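Local atomic coordinates of hydroquinone dioxygenase large subunit (Pseudomonas sp., PDB entry 4ZXA), a protein that probably opens the aromatic ring of hydroquinone with molecular oxygen, as the large subunit of a two-subunit, iron(II)-dependent 1,2-dioxygenase of the cupin type. Residues 76-87 against 252-262. Numbering follows the deposited sequence. Where two conformers were deposited one is given.
Sequences WGFFYGWVNFDH and LPVFHGNDRVE. With CD (cadmium ion), chain I; H8N (4-hydroxybenzonitrile), chain J.
W82 and G257 form an antiparallel hydrogen-bonded pair, W82 N donating a hydrogen bond to G257 O (2.9 Å) and W82 O accepting from G257 N. The next hydrogen-bonded pair is N84 with F255, and between the two lies the non-hydrogen-bonded pair V83 and H256. H256 ND1 binds the cadmium ion at 2.2 Å, joined by N258 OD1, both carboxylate oxygens of E262, H303 and the nitrile nitrogen of 4-hydroxybenzonitrile. On the other side of the imidazole, NE2 donates to Y80 O (2.8 Å, 162° at the hydrogen). The acceptor lies close to the ring plane, although NE2 sits above the carbonyl plane of Y80, and the two bonds together fix the ring's rotation. With H256 CG anti to the backbone N (chi1 -174°), F79 CE2 comes over one face of the imidazole, toward its rim, 3.4 Å from H256 CE1, the two rings oblique.

In this cupin fold, strand 82-84, within the N-terminal family region, pairs with the metal-bearing strand 251-257, so one sheet runs from strands 89-93 and 82-84 into the active site. W76 CH2 and L252 CD1, 4.1 Å apart, both border the ring of 4-hydroxybenzonitrile in the pocket. V254 packs its CG1 on V83 CG1, with V254 CG2 also near W76 CZ3. On the face bearing N84 and F255, N84 CB lies over the centre of the phenyl ring, 3.6 Å from its centroid (CH-pi). Beyond strand 255-257, Y80 CD1 lies over the centre of the R260 guanidinium, 3.3 Å from R260 CZ, the planes 29° apart, while R260 NE makes a salt bridge to D259 OD1 and Y95 OH is hydrogen-bonded to D259 OD2.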
loop_
_atom_site.group_PDB
_atom_site.type_symbol
_atom_site.label_atom_id
_atom_site.label_comp_id
_atom_site.label_asym_id
_atom_site.label_seq_id
_atom_site.Cartn_x
_atom_site.Cartn_y
_atom_site.Cartn_z
ATOM N N TRP E 76 14.423 14.920 -5.919
ATOM C CA TRP E 76 15.406 14.278 -6.796
ATOM C C TRP E 76 15.464 14.934 -8.171
ATOM O O TRP E 76 16.244 14.529 -9.021
ATOM C CB TRP E 76 15.090 12.787 -6.978
ATOM C CG TRP E 76 15.059 11.996 -5.713
ATOM C CD1 TRP E 76 15.513 12.389 -4.488
ATOM C CD2 TRP E 76 14.516 10.679 -5.541
ATOM N NE1 TRP E 76 15.294 11.393 -3.568
ATOM C CE2 TRP E 76 14.680 10.337 -4.184
ATOM C CE3 TRP E 76 13.903 9.761 -6.395
ATOM C CZ2 TRP E 76 14.273 9.111 -3.672
ATOM C CZ3 TRP E 76 13.490 8.555 -5.889
ATOM C CH2 TRP E 76 13.673 8.237 -4.537
ATOM N N GLY E 77 14.621 15.930 -8.408
ATOM C CA GLY E 77 14.579 16.564 -9.714
ATOM C C GLY E 77 14.148 15.576 -10.774
ATOM O O GLY E 77 14.595 15.634 -11.923
ATOM N N PHE E 78 13.266 14.662 -10.375
ATOM C CA PHE E 78 12.726 13.627 -11.258
ATOM C C PHE E 78 13.711 12.508 -11.568
ATOM O O PHE E 78 13.437 11.638 -12.390
ATOM C CB PHE E 78 12.086 14.240 -12.511
ATOM C CG PHE E 78 10.951 15.169 -12.187
ATOM C CD1 PHE E 78 9.706 14.656 -11.823
ATOM C CD2 PHE E 78 11.132 16.543 -12.192
ATOM C CE1 PHE E 78 8.640 15.501 -11.494
ATOM C CE2 PHE E 78 10.085 17.395 -11.867
ATOM C CZ PHE E 78 8.830 16.876 -11.514
ATOM N N PHE E 79 14.852 12.527 -10.884
ATOM C CA PHE E 79 15.743 11.382 -10.872
ATOM C C PHE E 79 16.164 10.996 -12.292
ATOM O O PHE E 79 16.450 11.865 -13.115
ATOM C CB PHE E 79 15.039 10.210 -10.180
ATOM C CG PHE E 79 15.977 9.253 -9.489
ATOM C CD1 PHE E 79 17.278 9.623 -9.195
ATOM C CD2 PHE E 79 15.555 7.978 -9.144
ATOM C CE1 PHE E 79 18.150 8.731 -8.557
ATOM C CE2 PHE E 79 16.417 7.082 -8.516
ATOM C CZ PHE E 79 17.712 7.457 -8.216
ATOM N N TYR E 80 16.199 9.693 -12.565
ATOM C CA TYR E 80 16.533 9.158 -13.886
ATOM C C TYR E 80 15.505 8.100 -14.175
ATOM O O TYR E 80 14.916 7.560 -13.252
ATOM C CB TYR E 80 17.920 8.489 -13.880
ATOM C CG TYR E 80 18.983 9.394 -13.377
ATOM C CD1 TYR E 80 19.586 10.308 -14.220
ATOM C CD2 TYR E 80 19.354 9.383 -12.040
ATOM C CE1 TYR E 80 20.561 11.171 -13.757
ATOM C CE2 TYR E 80 20.323 10.250 -11.560
ATOM C CZ TYR E 80 20.927 11.137 -12.423
ATOM O OH TYR E 80 21.895 11.992 -11.954
ATOM N N GLY E 81 15.313 7.760 -15.437
ATOM C CA GLY E 81 14.395 6.681 -15.767
ATOM C C GLY E 81 12.983 6.903 -15.236
ATOM O O GLY E 81 12.482 8.038 -15.229
ATOM N N TRP E 82 12.344 5.826 -14.777
ATOM C CA TRP E 82 10.935 5.883 -14.409
ATOM C C TRP E 82 10.742 5.871 -12.895
ATOM O O TRP E 82 11.124 4.912 -12.218
ATOM C CB TRP E 82 10.167 4.702 -15.001
ATOM C CG TRP E 82 10.116 4.637 -16.494
ATOM C CD1 TRP E 82 9.021 4.840 -17.290
ATOM C CD2 TRP E 82 11.196 4.308 -17.382
ATOM N NE1 TRP E 82 9.358 4.673 -18.615
ATOM C CE2 TRP E 82 10.689 4.345 -18.695
ATOM C CE3 TRP E 82 12.547 3.996 -17.189
ATOM C CZ2 TRP E 82 11.489 4.078 -19.819
ATOM C CZ3 TRP E 82 13.338 3.735 -18.308
ATOM C CH2 TRP E 82 12.805 3.775 -19.600
ATOM N N VAL E 83 10.135 6.930 -12.372
ATOM C CA VAL E 83 9.788 7.004 -10.965
ATOM C C VAL E 83 8.284 6.711 -10.815
ATOM O O VAL E 83 7.440 7.516 -11.208
ATOM C CB VAL E 83 10.112 8.390 -10.424
ATOM C CG1 VAL E 83 9.718 8.499 -8.959
ATOM C CG2 VAL E 83 11.602 8.720 -10.641
ATOM N N ASN E 84 7.952 5.543 -10.275
ATOM C CA ASN E 84 6.566 5.133 -10.190
ATOM C C ASN E 84 5.993 5.344 -8.799
ATOM O O ASN E 84 6.554 4.853 -7.801
ATOM C CB ASN E 84 6.403 3.681 -10.604
ATOM C CG ASN E 84 6.830 3.435 -12.036
ATOM O OD1 ASN E 84 7.952 2.996 -12.293
ATOM N ND2 ASN E 84 5.937 3.701 -12.971
ATOM N N PHE E 85 4.890 6.099 -8.747
ATOM C CA PHE E 85 4.201 6.406 -7.506
ATOM C C PHE E 85 3.519 5.137 -7.082
ATOM O O PHE E 85 3.397 4.839 -5.907
ATOM C CB PHE E 85 3.139 7.469 -7.744
ATOM C CG PHE E 85 3.674 8.862 -7.804
ATOM C CD1 PHE E 85 4.891 9.128 -8.404
ATOM C CD2 PHE E 85 2.939 9.914 -7.272
ATOM C CE1 PHE E 85 5.386 10.433 -8.472
ATOM C CE2 PHE E 85 3.415 11.214 -7.322
ATOM C CZ PHE E 85 4.649 11.481 -7.933
ATOM N N ASP E 86 3.047 4.406 -8.080
ATOM C CA ASP E 86 2.414 3.115 -7.889
ATOM C C ASP E 86 2.276 2.515 -9.280
ATOM O O ASP E 86 2.832 3.040 -10.235
ATOM C CB ASP E 86 1.074 3.219 -7.133
ATOM C CG ASP E 86 -0.065 3.797 -7.982
ATOM O OD1 ASP E 86 0.116 4.051 -9.201
ATOM O OD2 ASP E 86 -1.168 3.978 -7.423
ATOM N N HIS E 87 1.549 1.414 -9.410
ATOM C CA HIS E 87 1.534 0.695 -10.678
ATOM C C HIS E 87 0.729 1.382 -11.783
ATOM O O HIS E 87 0.588 0.845 -12.882
ATOM C CB HIS E 87 1.081 -0.752 -10.473
ATOM C CG HIS E 87 2.052 -1.570 -9.684
ATOM N ND1 HIS E 87 2.024 -1.638 -8.308
ATOM C CD2 HIS E 87 3.095 -2.338 -10.080
ATOM C CE1 HIS E 87 3.003 -2.420 -7.889
ATOM N NE2 HIS E 87 3.665 -2.859 -8.944
ATOM N N LEU E 252 11.013 2.160 0.262
ATOM C CA LEU E 252 11.283 3.154 -0.785
ATOM C C LEU E 252 9.940 3.689 -1.318
ATOM O O LEU E 252 9.109 2.929 -1.802
ATOM C CB LEU E 252 12.092 2.524 -1.926
ATOM C CG LEU E 252 12.458 3.443 -3.099
ATOM C CD1 LEU E 252 13.392 4.579 -2.661
ATOM C CD2 LEU E 252 13.073 2.654 -4.257
ATOM N N PRO E 253 9.709 5.001 -1.201
ATOM C CA PRO E 253 8.389 5.566 -1.516
ATOM C C PRO E 253 7.929 5.418 -2.991
ATOM O O PRO E 253 6.808 5.788 -3.313
ATOM C CB PRO E 253 8.547 7.041 -1.128
ATOM C CG PRO E 253 9.650 7.049 -0.098
ATOM C CD PRO E 253 10.599 5.993 -0.573
ATOM N N VAL E 254 8.777 4.879 -3.859
ATOM C CA VAL E 254 8.417 4.630 -5.243
ATOM C C VAL E 254 9.022 3.315 -5.629
ATOM O O VAL E 254 9.916 2.837 -4.950
ATOM C CB VAL E 254 9.015 5.705 -6.205
ATOM C CG1 VAL E 254 8.394 7.058 -5.944
ATOM C CG2 VAL E 254 10.543 5.775 -6.073
ATOM N N PHE E 255 8.559 2.718 -6.719
ATOM C CA PHE E 255 9.408 1.723 -7.369
ATOM C C PHE E 255 10.071 2.321 -8.609
ATOM O O PHE E 255 9.452 3.050 -9.402
ATOM C CB PHE E 255 8.732 0.352 -7.595
ATOM C CG PHE E 255 7.669 0.324 -8.670
ATOM C CD1 PHE E 255 6.315 0.439 -8.331
ATOM C CD2 PHE E 255 8.015 0.112 -10.012
ATOM C CE1 PHE E 255 5.314 0.372 -9.321
ATOM C CE2 PHE E 255 7.024 0.056 -11.025
ATOM C CZ PHE E 255 5.671 0.182 -10.681
ATOM N N HIS E 256 11.361 2.053 -8.733
ATOM C CA HIS E 256 12.174 2.730 -9.727
ATOM C C HIS E 256 12.462 1.850 -10.925
ATOM O O HIS E 256 12.903 0.710 -10.768
ATOM C CB HIS E 256 13.492 3.178 -9.109
ATOM C CG HIS E 256 14.318 4.013 -10.032
ATOM N ND1 HIS E 256 15.693 3.960 -10.047
ATOM C CD2 HIS E 256 13.965 4.904 -10.975
ATOM C CE1 HIS E 256 16.155 4.793 -10.956
ATOM N NE2 HIS E 256 15.125 5.384 -11.536
ATOM N N GLY E 257 12.201 2.373 -12.117
ATOM C CA GLY E 257 12.612 1.717 -13.351
ATOM C C GLY E 257 13.904 2.342 -13.856
ATOM O O GLY E 257 13.939 3.537 -14.163
ATOM N N ASN E 258 14.968 1.544 -13.919
ATOM C CA ASN E 258 16.313 2.047 -14.218
ATOM C C ASN E 258 16.554 2.460 -15.684
ATOM O O ASN E 258 15.879 1.977 -16.584
ATOM C CB ASN E 258 17.346 0.991 -13.809
ATOM C CG ASN E 258 17.660 1.007 -12.315
ATOM O OD1 ASN E 258 16.915 1.568 -11.508
ATOM N ND2 ASN E 258 18.776 0.386 -11.945
ATOM N N ASP E 259 17.524 3.343 -15.926
ATOM C CA ASP E 259 18.000 3.571 -17.297
ATOM C C ASP E 259 19.529 3.660 -17.389
ATOM O O ASP E 259 20.085 4.081 -18.411
ATOM C CB ASP E 259 17.367 4.830 -17.892
ATOM C CG ASP E 259 17.962 6.101 -17.328
ATOM O OD1 ASP E 259 18.580 6.049 -16.245
ATOM O OD2 ASP E 259 17.808 7.157 -17.973
ATOM N N ARG E 260 20.190 3.293 -16.296
ATOM C CA ARG E 260 21.638 3.170 -16.227
ATOM C C ARG E 260 21.901 2.136 -15.148
ATOM O O ARG E 260 21.006 1.823 -14.385
ATOM C CB ARG E 260 22.274 4.502 -15.840
ATOM C CG ARG E 260 21.720 5.113 -14.561
ATOM C CD ARG E 260 21.964 6.623 -14.504
ATOM N NE ARG E 260 21.257 7.268 -15.605
ATOM C CZ ARG E 260 21.568 8.452 -16.127
ATOM N NH1 ARG E 260 22.585 9.151 -15.634
ATOM N NH2 ARG E 260 20.849 8.938 -17.143
ATOM N N VAL E 261 23.107 1.594 -15.081
ATOM C CA VAL E 261 23.458 0.691 -14.000
ATOM C C VAL E 261 23.625 1.524 -12.720
ATOM O O VAL E 261 24.194 2.621 -12.761
ATOM C CB VAL E 261 24.776 -0.058 -14.315
ATOM C CG1 VAL E 261 25.292 -0.790 -13.079
ATOM C CG2 VAL E 261 24.589 -1.035 -15.468
ATOM N N GLU E 262 23.120 1.017 -11.596
ATOM C CA GLU E 262 23.342 1.650 -10.296
ATOM C C GLU E 262 24.171 0.739 -9.413
ATOM O O GLU E 262 24.099 -0.487 -9.562
ATOM C CB GLU E 262 22.023 1.908 -9.587
ATOM C CG GLU E 262 21.152 2.917 -10.263
ATOM C CD GLU E 262 19.708 2.815 -9.824
ATOM O OE1 GLU E 262 19.336 1.748 -9.279
ATOM O OE2 GLU E 262 18.958 3.794 -10.014
HETATM CD CD CD I . 17.023 2.401 -9.328
HETATM N NAA H8N J . 16.852 3.636 -7.349
HETATM C CAC H8N J . 16.962 4.074 -6.299
HETATM C CAI H8N J . 17.132 4.614 -4.918
HETATM C CAF H8N J . 17.756 3.812 -3.970
HETATM C CAD H8N J . 17.931 4.277 -2.670
HETATM C CAH H8N J . 17.469 5.547 -2.364
HETATM O OAB H8N J . 17.623 6.011 -1.085
HETATM C CAE H8N J . 16.843 6.352 -3.310
HETATM C CAG H8N J . 16.677 5.880 -4.603
#